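Local coordinates for tumour necrosis factor receptor (Ectromelia virus, PDB 3ON9), which is a viral decoy that sequesters chemokines through the SECRET domain making up this chain and, as a whole protein, probably also binds host tumour necrosis factor, at residues 54-57 and 62-65; 9-14 and 49-54; 36-41 and 118-123; 81-86 and 127-132; 13-18 and 85-90. All coordinates share one frame; numbering follows the deposited sequence.

Contact 1 (54-57 and 62-65)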
# COMPACT_ATOMS: atom_id res chain seq x y z
N ASP A 54 8.38 -5.72 -1.76
CA ASP A 54 6.98 -5.72 -2.14
C ASP A 54 6.50 -7.11 -2.48
O ASP A 54 7.29 -8.05 -2.51
CB ASP A 54 6.68 -4.73 -3.27
CG ASP A 54 7.52 -4.96 -4.50
OD1 ASP A 54 8.01 -6.09 -4.72
OD2 ASP A 54 7.66 -3.98 -5.26
N TYR A 55 5.21 -7.24 -2.74
CA TYR A 55 4.65 -8.55 -3.04
C TYR A 55 3.31 -8.41 -3.74
O TYR A 55 2.68 -7.36 -3.66
CB TYR A 55 4.51 -9.40 -1.77
CG TYR A 55 3.67 -8.77 -0.68
CD1 TYR A 55 2.30 -9.00 -0.61
CD2 TYR A 55 4.24 -7.91 0.26
CE1 TYR A 55 1.53 -8.43 0.38
CE2 TYR A 55 3.48 -7.33 1.25
CZ TYR A 55 2.12 -7.59 1.30
OH TYR A 55 1.35 -7.00 2.30
N TYR A 56 2.90 -9.47 -4.43
CA TYR A 56 1.63 -9.54 -5.13
C TYR A 56 1.34 -11.03 -5.28
O TYR A 56 2.07 -11.75 -5.96
CB TYR A 56 1.73 -8.85 -6.51
CG TYR A 56 0.52 -9.01 -7.39
CD1 TYR A 56 -0.56 -8.15 -7.29
CD2 TYR A 56 0.46 -10.03 -8.34
CE1 TYR A 56 -1.69 -8.31 -8.10
CE2 TYR A 56 -0.65 -10.20 -9.15
CZ TYR A 56 -1.72 -9.33 -9.03
OH TYR A 56 -2.82 -9.49 -9.85
N SER A 57 0.30 -11.50 -4.61
CA SER A 57 0.03 -12.92 -4.52
C SER A 57 -1.46 -13.17 -4.66
O SER A 57 -2.28 -12.43 -4.08
CB SER A 57 0.56 -13.47 -3.19
OG SER A 57 0.46 -14.88 -3.16
N LEU A 62 -8.50 -13.33 -6.29
CA LEU A 62 -8.27 -12.47 -5.13
C LEU A 62 -6.78 -12.20 -4.97
O LEU A 62 -5.99 -13.13 -4.88
CB LEU A 62 -8.79 -13.14 -3.86
CG LEU A 62 -8.49 -12.45 -2.52
CD1 LEU A 62 -9.23 -11.11 -2.45
CD2 LEU A 62 -8.91 -13.36 -1.37
N ALA A 63 -6.41 -10.92 -4.90
CA ALA A 63 -5.00 -10.55 -4.75
C ALA A 63 -4.73 -9.82 -3.44
O ALA A 63 -5.51 -8.98 -3.02
CB ALA A 63 -4.56 -9.69 -5.92
N THR A 64 -3.60 -10.16 -2.81
CA THR A 64 -3.05 -9.30 -1.77
C THR A 64 -1.70 -8.80 -2.28
O THR A 64 -0.98 -9.53 -2.94
CB THR A 64 -2.89 -10.02 -0.41
OG1 THR A 64 -2.46 -9.08 0.59
CG2 THR A 64 -1.89 -11.17 -0.49
N SER A 65 -1.38 -7.55 -1.99
CA SER A 65 -0.16 -6.95 -2.49
C SER A 65 0.30 -5.89 -1.50
O SER A 65 -0.45 -5.50 -0.62
CB SER A 65 -0.38 -6.34 -3.88
OG SER A 65 -1.21 -5.18 -3.83

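Contact 2 (9-14 and 49-54)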
# COMPACT_ATOMS: atom_id res chain seq x y z
N ILE A 9 6.96 1.45 7.87
CA ILE A 9 5.76 1.73 7.08
C ILE A 9 5.39 0.49 6.29
O ILE A 9 6.25 -0.13 5.64
CB ILE A 9 5.93 2.91 6.07
CG1 ILE A 9 6.60 4.12 6.73
CG2 ILE A 9 4.57 3.33 5.52
CD1 ILE A 9 6.86 5.27 5.76
N ASP A 10 4.11 0.14 6.36
CA ASP A 10 3.55 -1.02 5.70
C ASP A 10 2.42 -0.50 4.83
O ASP A 10 1.58 0.27 5.30
CB ASP A 10 3.04 -2.00 6.77
CG ASP A 10 1.99 -2.97 6.25
OD1 ASP A 10 2.38 -4.02 5.72
OD2 ASP A 10 0.78 -2.67 6.41
N VAL A 11 2.44 -0.85 3.55
CA VAL A 11 1.36 -0.49 2.65
C VAL A 11 0.80 -1.79 2.08
O VAL A 11 1.55 -2.60 1.55
CB VAL A 11 1.87 0.43 1.51
CG1 VAL A 11 0.73 0.74 0.54
CG2 VAL A 11 2.44 1.72 2.09
N GLU A 12 -0.51 -1.99 2.22
CA GLU A 12 -1.17 -3.18 1.71
C GLU A 12 -2.28 -2.78 0.77
O GLU A 12 -3.03 -1.85 1.06
CB GLU A 12 -1.80 -3.98 2.85
CG GLU A 12 -0.84 -4.44 3.91
CD GLU A 12 -1.55 -4.80 5.20
OE1 GLU A 12 -2.40 -5.72 5.20
OE2 GLU A 12 -1.26 -4.14 6.23
N ILE A 13 -2.39 -3.49 -0.34
CA ILE A 13 -3.46 -3.27 -1.30
C ILE A 13 -4.11 -4.61 -1.64
O ILE A 13 -3.47 -5.49 -2.22
CB ILE A 13 -2.93 -2.59 -2.60
CG1 ILE A 13 -2.07 -1.35 -2.28
CG2 ILE A 13 -4.09 -2.19 -3.50
CD1 ILE A 13 -0.55 -1.63 -2.19
N ASN A 14 -5.39 -4.77 -1.30
CA ASN A 14 -6.09 -6.02 -1.59
C ASN A 14 -7.15 -5.76 -2.64
O ASN A 14 -7.81 -4.73 -2.60
CB ASN A 14 -6.68 -6.61 -0.30
CG ASN A 14 -5.62 -6.92 0.72
OD1 ASN A 14 -4.49 -7.27 0.36
ND2 ASN A 14 -5.94 -6.76 2.00
N PRO A 49 12.03 6.10 6.62
CA PRO A 49 12.21 4.65 6.44
C PRO A 49 12.16 4.28 4.96
O PRO A 49 11.24 4.73 4.27
CB PRO A 49 10.99 4.06 7.16
CG PRO A 49 10.66 5.11 8.21
CD PRO A 49 10.89 6.41 7.51
N VAL A 50 13.12 3.50 4.49
CA VAL A 50 13.23 3.20 3.06
C VAL A 50 12.45 1.95 2.67
O VAL A 50 12.48 0.92 3.36
CB VAL A 50 14.70 3.15 2.56
CG1 VAL A 50 15.40 4.48 2.87
CG2 VAL A 50 15.45 2.01 3.19
N PHE A 51 11.72 2.04 1.56
CA PHE A 51 10.98 0.88 1.09
C PHE A 51 11.93 -0.12 0.45
O PHE A 51 12.73 0.25 -0.42
CB PHE A 51 9.87 1.31 0.14
CG PHE A 51 8.68 1.88 0.84
CD1 PHE A 51 7.65 1.05 1.26
CD2 PHE A 51 8.61 3.23 1.14
CE1 PHE A 51 6.55 1.57 1.94
CE2 PHE A 51 7.51 3.76 1.82
CZ PHE A 51 6.48 2.92 2.23
N ILE A 52 11.85 -1.37 0.90
CA ILE A 52 12.82 -2.40 0.50
C ILE A 52 12.21 -3.62 -0.15
O ILE A 52 12.92 -4.41 -0.77
CB ILE A 52 13.65 -2.90 1.71
CG1 ILE A 52 12.74 -3.50 2.79
CG2 ILE A 52 14.55 -1.79 2.26
CD1 ILE A 52 13.50 -4.08 3.95
N GLY A 53 10.90 -3.80 -0.00
CA GLY A 53 10.30 -5.02 -0.51
C GLY A 53 8.86 -4.82 -0.92
O GLY A 53 8.21 -3.87 -0.48
N ASP A 54 8.38 -5.72 -1.76
CA ASP A 54 6.98 -5.72 -2.14
C ASP A 54 6.50 -7.11 -2.48
O ASP A 54 7.29 -8.05 -2.51
CB ASP A 54 6.68 -4.73 -3.27
CG ASP A 54 7.52 -4.96 -4.50
OD1 ASP A 54 8.01 -6.09 -4.72
OD2 ASP A 54 7.66 -3.98 -5.26

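Contact 3 (36-41 and 118-123)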
# COMPACT_ATOMS: atom_id res chain seq x y z
N SER A 36 -0.37 -6.68 -16.38
CA SER A 36 -0.77 -6.07 -17.64
C SER A 36 -2.13 -5.39 -17.52
O SER A 36 -2.59 -4.77 -18.47
CB SER A 36 -0.82 -7.11 -18.75
OG SER A 36 -1.72 -8.16 -18.41
N GLU A 37 -2.79 -5.52 -16.36
CA GLU A 37 -4.13 -4.93 -16.19
C GLU A 37 -4.23 -3.90 -15.06
O GLU A 37 -5.18 -3.12 -15.01
CB GLU A 37 -5.19 -6.02 -16.00
CG GLU A 37 -5.09 -6.70 -14.65
CD GLU A 37 -6.14 -7.78 -14.44
OE1 GLU A 37 -7.05 -7.95 -15.28
OE2 GLU A 37 -6.02 -8.48 -13.42
N LEU A 38 -3.26 -3.90 -14.15
CA LEU A 38 -3.29 -3.01 -12.98
C LEU A 38 -1.90 -2.54 -12.63
O LEU A 38 -0.96 -3.33 -12.65
CB LEU A 38 -3.88 -3.75 -11.76
CG LEU A 38 -5.40 -3.84 -11.67
CD1 LEU A 38 -5.83 -5.03 -10.82
CD2 LEU A 38 -5.98 -2.55 -11.14
N THR A 39 -1.75 -1.26 -12.29
CA THR A 39 -0.46 -0.77 -11.80
C THR A 39 -0.70 -0.06 -10.47
O THR A 39 -1.62 0.75 -10.35
CB THR A 39 0.20 0.22 -12.77
OG1 THR A 39 0.38 -0.41 -14.05
CG2 THR A 39 1.57 0.67 -12.23
N ILE A 40 0.12 -0.40 -9.49
CA ILE A 40 0.07 0.27 -8.20
C ILE A 40 1.35 1.09 -8.06
O ILE A 40 2.46 0.53 -8.13
CB ILE A 40 -0.02 -0.72 -7.04
CG1 ILE A 40 -1.22 -1.66 -7.23
CG2 ILE A 40 -0.13 0.04 -5.71
CD1 ILE A 40 -1.22 -2.86 -6.28
N THR A 41 1.20 2.39 -7.87
CA THR A 41 2.32 3.33 -7.79
C THR A 41 2.35 4.01 -6.43
O THR A 41 1.38 4.64 -6.00
CB THR A 41 2.24 4.40 -8.90
OG1 THR A 41 2.21 3.76 -10.18
CG2 THR A 41 3.44 5.36 -8.84
N ASP A 118 -12.72 1.62 -13.02
CA ASP A 118 -13.65 0.87 -12.20
C ASP A 118 -13.51 -0.63 -12.39
O ASP A 118 -14.50 -1.38 -12.28
CB ASP A 118 -15.09 1.32 -12.50
CG ASP A 118 -15.46 1.16 -13.96
OD1 ASP A 118 -14.61 0.68 -14.75
OD2 ASP A 118 -16.60 1.51 -14.32
N CYS A 119 -12.29 -1.09 -12.64
CA CYS A 119 -12.03 -2.50 -12.92
C CYS A 119 -12.13 -3.38 -11.67
O CYS A 119 -12.23 -4.60 -11.77
CB CYS A 119 -10.67 -2.69 -13.60
SG CYS A 119 -9.21 -2.25 -12.60
N LEU A 120 -12.09 -2.76 -10.49
CA LEU A 120 -12.19 -3.54 -9.25
C LEU A 120 -13.56 -3.45 -8.59
O LEU A 120 -14.11 -2.37 -8.44
CB LEU A 120 -11.13 -3.11 -8.24
CG LEU A 120 -9.67 -3.29 -8.69
CD1 LEU A 120 -8.74 -2.77 -7.60
CD2 LEU A 120 -9.38 -4.75 -9.00
N SER A 121 -14.09 -4.60 -8.18
CA SER A 121 -15.31 -4.64 -7.38
C SER A 121 -15.00 -4.41 -5.90
O SER A 121 -15.84 -3.90 -5.17
CB SER A 121 -16.05 -5.96 -7.59
OG SER A 121 -15.33 -7.05 -7.05
N ASN A 122 -13.79 -4.77 -5.47
CA ASN A 122 -13.36 -4.51 -4.10
C ASN A 122 -11.92 -4.04 -4.10
O ASN A 122 -11.07 -4.67 -4.73
CB ASN A 122 -13.42 -5.77 -3.21
CG ASN A 122 -14.76 -6.48 -3.27
OD1 ASN A 122 -15.14 -7.05 -4.30
ND2 ASN A 122 -15.47 -6.50 -2.14
N LEU A 123 -11.65 -2.95 -3.40
CA LEU A 123 -10.29 -2.43 -3.26
C LEU A 123 -10.12 -1.99 -1.82
O LEU A 123 -10.86 -1.13 -1.35
CB LEU A 123 -10.08 -1.25 -4.20
CG LEU A 123 -8.80 -0.42 -4.03
CD1 LEU A 123 -7.54 -1.31 -4.13
CD2 LEU A 123 -8.73 0.72 -5.04

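Contact 4 (81-86 and 127-132)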
# COMPACT_ATOMS: atom_id res chain seq x y z
N CYS A 81 6.38 13.01 6.41
CA CYS A 81 6.22 11.87 5.52
C CYS A 81 4.92 11.97 4.73
O CYS A 81 3.85 12.20 5.29
CB CYS A 81 6.25 10.58 6.35
SG CYS A 81 5.91 9.05 5.43
N LYS A 82 5.02 11.84 3.41
CA LYS A 82 3.85 11.89 2.53
C LYS A 82 3.78 10.60 1.71
O LYS A 82 4.64 10.35 0.87
CB LYS A 82 3.94 13.13 1.61
CG LYS A 82 3.98 14.46 2.37
CD LYS A 82 4.42 15.63 1.47
CE LYS A 82 5.93 15.78 1.45
NZ LYS A 82 6.47 16.35 2.72
N ILE A 83 2.77 9.77 1.98
CA ILE A 83 2.57 8.54 1.23
C ILE A 83 1.47 8.75 0.20
O ILE A 83 0.33 9.06 0.56
CB ILE A 83 2.17 7.38 2.16
CG1 ILE A 83 3.32 7.03 3.11
CG2 ILE A 83 1.75 6.16 1.35
CD1 ILE A 83 4.53 6.37 2.43
N ASN A 84 1.80 8.62 -1.08
CA ASN A 84 0.79 8.67 -2.13
C ASN A 84 0.72 7.33 -2.82
O ASN A 84 1.75 6.70 -3.09
CB ASN A 84 1.10 9.75 -3.18
CG ASN A 84 1.03 11.16 -2.62
OD1 ASN A 84 0.26 11.43 -1.68
ND2 ASN A 84 1.82 12.06 -3.19
N LEU A 85 -0.49 6.89 -3.13
CA LEU A 85 -0.69 5.59 -3.73
C LEU A 85 -1.75 5.73 -4.79
O LEU A 85 -2.80 6.31 -4.55
CB LEU A 85 -1.19 4.63 -2.65
CG LEU A 85 -1.18 3.15 -2.96
CD1 LEU A 85 0.27 2.65 -3.14
CD2 LEU A 85 -1.88 2.38 -1.85
N GLU A 86 -1.47 5.20 -5.98
CA GLU A 86 -2.44 5.22 -7.06
C GLU A 86 -2.60 3.81 -7.61
O GLU A 86 -1.61 3.12 -7.86
CB GLU A 86 -1.97 6.15 -8.19
CG GLU A 86 -2.85 6.11 -9.44
CD GLU A 86 -2.12 6.58 -10.69
OE1 GLU A 86 -2.32 7.75 -11.08
OE2 GLU A 86 -1.33 5.79 -11.27
N ILE A 127 -2.45 1.80 5.05
CA ILE A 127 -1.14 2.42 5.21
C ILE A 127 -0.89 2.47 6.71
O ILE A 127 -1.63 3.11 7.45
CB ILE A 127 -1.11 3.82 4.62
CG1 ILE A 127 -1.45 3.75 3.13
CG2 ILE A 127 0.29 4.45 4.83
CD1 ILE A 127 -1.70 5.09 2.49
N VAL A 128 0.15 1.77 7.16
CA VAL A 128 0.35 1.51 8.58
C VAL A 128 1.71 2.00 9.02
O VAL A 128 2.74 1.54 8.50
CB VAL A 128 0.20 0.02 8.88
CG1 VAL A 128 0.38 -0.25 10.37
CG2 VAL A 128 -1.17 -0.47 8.42
N TYR A 129 1.72 2.94 9.95
CA TYR A 129 2.95 3.47 10.50
C TYR A 129 3.12 2.91 11.90
O TYR A 129 2.21 3.01 12.74
CB TYR A 129 2.88 4.98 10.57
CG TYR A 129 2.50 5.69 9.30
CD1 TYR A 129 3.47 6.25 8.48
CD2 TYR A 129 1.16 5.81 8.91
CE1 TYR A 129 3.14 6.91 7.33
CE2 TYR A 129 0.82 6.49 7.74
CZ TYR A 129 1.82 7.04 6.96
OH TYR A 129 1.51 7.72 5.81
N ALA A 130 4.29 2.33 12.17
CA ALA A 130 4.56 1.77 13.48
C ALA A 130 5.93 2.15 14.01
O ALA A 130 6.92 2.13 13.28
CB ALA A 130 4.43 0.24 13.44
N ASN A 131 5.98 2.49 15.30
CA ASN A 131 7.23 2.53 16.03
C ASN A 131 7.40 1.16 16.66
O ASN A 131 6.66 0.82 17.58
CB ASN A 131 7.16 3.59 17.13
CG ASN A 131 8.44 3.70 17.92
OD1 ASN A 131 9.36 2.91 17.74
ND2 ASN A 131 8.51 4.69 18.81
N THR A 132 8.33 0.36 16.16
CA THR A 132 8.52 -0.99 16.67
C THR A 132 8.92 -1.02 18.15
O THR A 132 8.82 -2.06 18.79
CB THR A 132 9.52 -1.81 15.84
OG1 THR A 132 10.84 -1.25 15.96
CG2 THR A 132 9.10 -1.84 14.37

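Contact 5 (13-18 and 85-90)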
# COMPACT_ATOMS: atom_id res chain seq x y z
N ILE A 13 -2.39 -3.49 -0.34
CA ILE A 13 -3.46 -3.27 -1.30
C ILE A 13 -4.11 -4.61 -1.64
O ILE A 13 -3.47 -5.49 -2.22
CB ILE A 13 -2.93 -2.59 -2.60
CG1 ILE A 13 -2.07 -1.35 -2.28
CG2 ILE A 13 -4.09 -2.19 -3.50
CD1 ILE A 13 -0.55 -1.63 -2.19
N ASN A 14 -5.39 -4.77 -1.30
CA ASN A 14 -6.09 -6.02 -1.59
C ASN A 14 -7.15 -5.76 -2.64
O ASN A 14 -7.81 -4.73 -2.60
CB ASN A 14 -6.68 -6.61 -0.30
CG ASN A 14 -5.62 -6.92 0.72
OD1 ASN A 14 -4.49 -7.27 0.36
ND2 ASN A 14 -5.94 -6.76 2.00
N MET A 15 -7.26 -6.65 -3.62
CA MET A 15 -8.02 -6.35 -4.83
C MET A 15 -8.84 -7.53 -5.33
O MET A 15 -8.39 -8.67 -5.26
CB MET A 15 -7.06 -5.91 -5.95
CG MET A 15 -6.21 -4.71 -5.58
SD MET A 15 -5.09 -4.21 -6.91
CE MET A 15 -3.88 -5.53 -6.82
N TYR A 16 -10.03 -7.25 -5.84
CA TYR A 16 -10.86 -8.28 -6.45
C TYR A 16 -11.75 -7.64 -7.50
O TYR A 16 -12.31 -6.58 -7.26
CB TYR A 16 -11.73 -8.95 -5.38
CG TYR A 16 -12.45 -10.18 -5.89
CD1 TYR A 16 -11.89 -11.44 -5.74
CD2 TYR A 16 -13.66 -10.07 -6.56
CE1 TYR A 16 -12.53 -12.56 -6.23
CE2 TYR A 16 -14.30 -11.19 -7.05
CZ TYR A 16 -13.73 -12.43 -6.88
OH TYR A 16 -14.38 -13.54 -7.36
N PRO A 17 -11.88 -8.27 -8.68
CA PRO A 17 -11.19 -9.48 -9.11
C PRO A 17 -9.94 -9.14 -9.92
O PRO A 17 -9.91 -8.13 -10.62
CB PRO A 17 -12.19 -10.15 -10.06
CG PRO A 17 -13.04 -8.99 -10.58
CD PRO A 17 -12.82 -7.78 -9.71
N VAL A 18 -8.92 -9.99 -9.84
CA VAL A 18 -7.78 -9.87 -10.74
C VAL A 18 -7.76 -11.06 -11.69
O VAL A 18 -8.23 -12.16 -11.35
CB VAL A 18 -6.42 -9.73 -10.00
CG1 VAL A 18 -6.41 -8.46 -9.15
CG2 VAL A 18 -6.10 -10.96 -9.15
N LEU A 85 -0.49 6.89 -3.13
CA LEU A 85 -0.69 5.59 -3.73
C LEU A 85 -1.75 5.73 -4.79
O LEU A 85 -2.80 6.31 -4.55
CB LEU A 85 -1.19 4.63 -2.65
CG LEU A 85 -1.18 3.15 -2.96
CD1 LEU A 85 0.27 2.65 -3.14
CD2 LEU A 85 -1.88 2.38 -1.85
N GLU A 86 -1.47 5.20 -5.98
CA GLU A 86 -2.44 5.22 -7.06
C GLU A 86 -2.60 3.81 -7.61
O GLU A 86 -1.61 3.12 -7.86
CB GLU A 86 -1.97 6.15 -8.19
CG GLU A 86 -2.85 6.11 -9.44
CD GLU A 86 -2.12 6.58 -10.69
OE1 GLU A 86 -2.32 7.75 -11.08
OE2 GLU A 86 -1.33 5.79 -11.27
N ILE A 87 -3.86 3.38 -7.75
CA ILE A 87 -4.17 2.11 -8.39
C ILE A 87 -4.76 2.42 -9.76
O ILE A 87 -5.83 3.03 -9.86
CB ILE A 87 -5.15 1.27 -7.53
CG1 ILE A 87 -4.53 0.92 -6.17
CG2 ILE A 87 -5.55 -0.02 -8.28
CD1 ILE A 87 -4.64 2.01 -5.10
N LYS A 88 -4.06 2.01 -10.81
CA LYS A 88 -4.43 2.35 -12.19
C LYS A 88 -4.91 1.14 -12.97
O LYS A 88 -4.14 0.21 -13.22
CB LYS A 88 -3.25 3.02 -12.91
CG LYS A 88 -3.39 3.13 -14.43
CD LYS A 88 -4.57 4.02 -14.82
CE LYS A 88 -4.44 4.55 -16.25
NZ LYS A 88 -4.28 3.45 -17.26
N CYS A 89 -6.20 1.15 -13.34
CA CYS A 89 -6.80 0.12 -14.18
C CYS A 89 -6.40 0.33 -15.63
O CYS A 89 -6.24 1.46 -16.06
CB CYS A 89 -8.33 0.18 -14.13
SG CYS A 89 -9.07 -0.23 -12.52
N ASN A 90 -6.30 -0.76 -16.37
CA ASN A 90 -5.83 -0.70 -17.75
C ASN A 90 -6.50 0.38 -18.59
O ASN A 90 -5.81 1.14 -19.27
CB ASN A 90 -5.98 -2.06 -18.44
CG ASN A 90 -5.49 -2.02 -19.86
OD1 ASN A 90 -4.27 -2.01 -20.12
ND2 ASN A 90 -6.42 -1.97 -20.80

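Contact 1 (54-57 and 62-65)
Ala63 sets its methyl against the ring of Tyr56, Ala63 CB lying 3.9 Å from Tyr56 CE1, while its backbone makes a CA-H...O contact of 3.4 Å from Ala63 CA to Ser57 O. Thr64 forms the hydrogen-bonded pair with Ser57. Thr64 N donates to Ser57 O and Ser57 N to Thr64 O, both at 2.9 Å and both with 162° at the hydrogen. On the side chain, Thr64 OG1 comes in at the edge of the Tyr55 ring, close to its plane and 4.0 Å from Tyr55 CE1; its polar partner is the side-chain amide of Asn14 on strand 8-16. The segments 54-57 and 62-65, antiparallel at 172°, belong to the beta hairpin of strands 51-59 and 62-69, in which 51-59 is an outermost strand of the five-stranded sheet and 62-69 passes the hydrogen-bonding on to 8-16. Ser65 follows as the non-hydrogen-bonded partner of Tyr56, with Ser65 CB at the edge of that ring, 3.9 Å from Tyr56 CD1, and Ser65 CA 3.1 Å from Tyr55 O. With chi1 at 57°, Tyr55 swings its ring from the neighbouring position in the strand across to the Ser65 backbone, bringing Tyr55 CE1 to 3.4 Å from Ser65 C. Ser65 OG is hydrogen-bonded to the carbonyl of Ile13, and the hydroxyl of the buried Tyr56 to that of Lys20.

Contact 2 (9-14 and 49-54)
Phe51 carries this contact, its ring reaching from the edge strand toward Ile9 and Val11, two residues whose side chains leave the same face of strand 8-16. The phenyl group has CG beside its own backbone N and opposite the carbonyl carbon (chi1 -78°), and the ring plane stands nearly at right angles to the plane of CA, CB and CG (chi2 -89°). This conformation sends the far end of the ring, CE1 and CZ, into the contact. Ile9 answers with its CG2 branch, which stands 3.8 Å from Phe51 CZ; the approach is oblique to the ring, and the two side chains cross at about a right angle. Val11, two residues on and so on the same face, places its CG2 at 4.1 Å from Phe51 CE1. The other arm of Ile9 is extended and runs alongside the proline ring, with Ile9 CG1 4.4 Å from Pro49 CB and its CD1 end leading on to Cys81.

No hydrogen bond joins the two segments: strand 62-69 runs between them in the sheet, and Phe67 and Thr69 on it also touch Phe51. Just beyond the phenylalanine, Ile52 and Gly53 share a single partner on that middle strand, a classic beta bulge. Ile83 and the ring of His44, whose plane meets that of Phe51 at about 45°, reach the Phe51 ring from the facing sheet. Aliphatic and aromatic side chains layered in this way between two sheets are the interior of a beta-sandwich, the fold of the SECRET domain.

Contact 3 (36-41 and 118-123)
Leu38 meets the other segment through both of its methyl groups, and every cross-contact is apolar. Leu38 CD2 touches Cys119 SG at 3.6 Å, and Leu38 CD1 packs against Leu120 CD2 at 4.0 Å, the two leucine side chains crossing obliquely. With CG beside its backbone N (chi1 -82°), Leu38 aims the fork of its methyls at these two consecutive residues.

The covalent tie lies alongside. Cys119 SG, the atom that Leu38 touches, is bonded to Cys89 SG, and Cys89 belongs to strand 82-89, the neighbour of strand 38-45 in the six-stranded sheet. The disulfide therefore fastens one sheet of the beta-sandwich to the loop that leads into strand 122-130 of the other, and Leu38 packs beside it toward one end of the sandwich.

Hydrogen bonds run from each segment to its own surroundings and none passes between the two. Leu38 N is hydrogen-bonded to Thr35 OG1, just before it in the chain, while on the other segment Ser121 and Asn122 both face Tyr16, a classic beta bulge where strand 122-130 begins.

Contact 4 (81-86 and 127-132)
The backbones of 81-86 and 127-132 run in roughly opposite directions on facing sheets, coming no nearer than 8.2 Å between Ile83 CA and Ile127 CA, so side chains alone bridge them. Ile83 is the centre of the contact. Ile83 CG2 lies 3.8 Å from Ile127 CD1, the two isoleucines lying side by side and pointing opposite ways. The other branch turns to the phenol of the next inward-facing residue, Ile83 CG1 approaching Tyr129 OH to 3.3 Å. Cys81 meets the same ring at its edge: Cys81 SG is 4.0 Å from Tyr129 CE1, and the line from SG to the ring centroid lies 83° off the ring normal, a sulfur-aromatic contact in the plane of the ring. The Cys81 torsion, with SG anti to the backbone N (chi1 175°), directs the sulfur inward, and that sulfur is half of the disulfide to Cys47. His109 stacks on Tyr129 and Phe6 meets it edge-to-face.

The chemistry is apolar except for the hydroxyl of the buried Tyr129. Tyr129 OH is satisfied by a hydrogen bond to Glu111 OE1, whose carboxylate would probably polarise the phenol, while the disulfide sulfur faces ring hydrogens and not the pi cloud.

Contact 5 (13-18 and 85-90)
This is sheet-on-sheet packing in the interior of the beta-sandwich, between strand 8-16 of the five-stranded sheet and strand 82-89 of the six-stranded one. The axes of the short segments 13-16 and 85-89 come within 10.5 Å and cross at -20°, nearly aligned and in the same direction. Ile13 makes most of the contact from its strand. It meets Leu85 tip to tip, Ile13 CG1 at 3.8 Å from Leu85 CD2, while its other branch passes alongside Ile87, bringing Ile13 CG2 to 4.1 Å from Ile87 CG1. Leu85 has CG anti to its backbone N (chi1 -166°), which carries its CD2 methyl across toward the isoleucine. Met15, two residues on, adds a looser touch of 4.4 Å between its SD and Ile87 CG2. Ile40, from the strand beside 82-89, reaches Ile13, Met15 and Leu85, and Leu123 comes in against Ile13 and Met15 from strand 122-130.

No polar side chain takes part between the two segments: Lys88 turns to the other side of its strand and donates NZ to Cys89 O at 3.0 Å. What joins the two segments is therefore dispersion and the exclusion of water between branched aliphatic side chains and one thioether, with no hydrogen bond or charge pair across the gap.

How the contacts relate
Contact 1 alone is joined by backbone hydrogen bonds, pairing adjacent strands of one sheet; contact 2 skips over strand 62-69 in that same sheet, and contacts 3, 4 and 5 span the two layers. All are buried except contact 3, which is only partly so. Contacts 1 and 2 share strand 51-59, contacts 2 and 5 strand 8-16, contacts 4 and 5 strand 82-89, and contacts 3 and 4 opposite ends of strand 122-130. Disulfides mark both ends of the sandwich: Cys89–Cys119 links contacts 3 and 5, and Cys47–Cys81 supplies a sulfur to contact 4. Aromatic rings take part in contacts 1 and 2, contacts 3 and 5 are aliphatic and sulfur only, and contact 4 combines ring and sulfur.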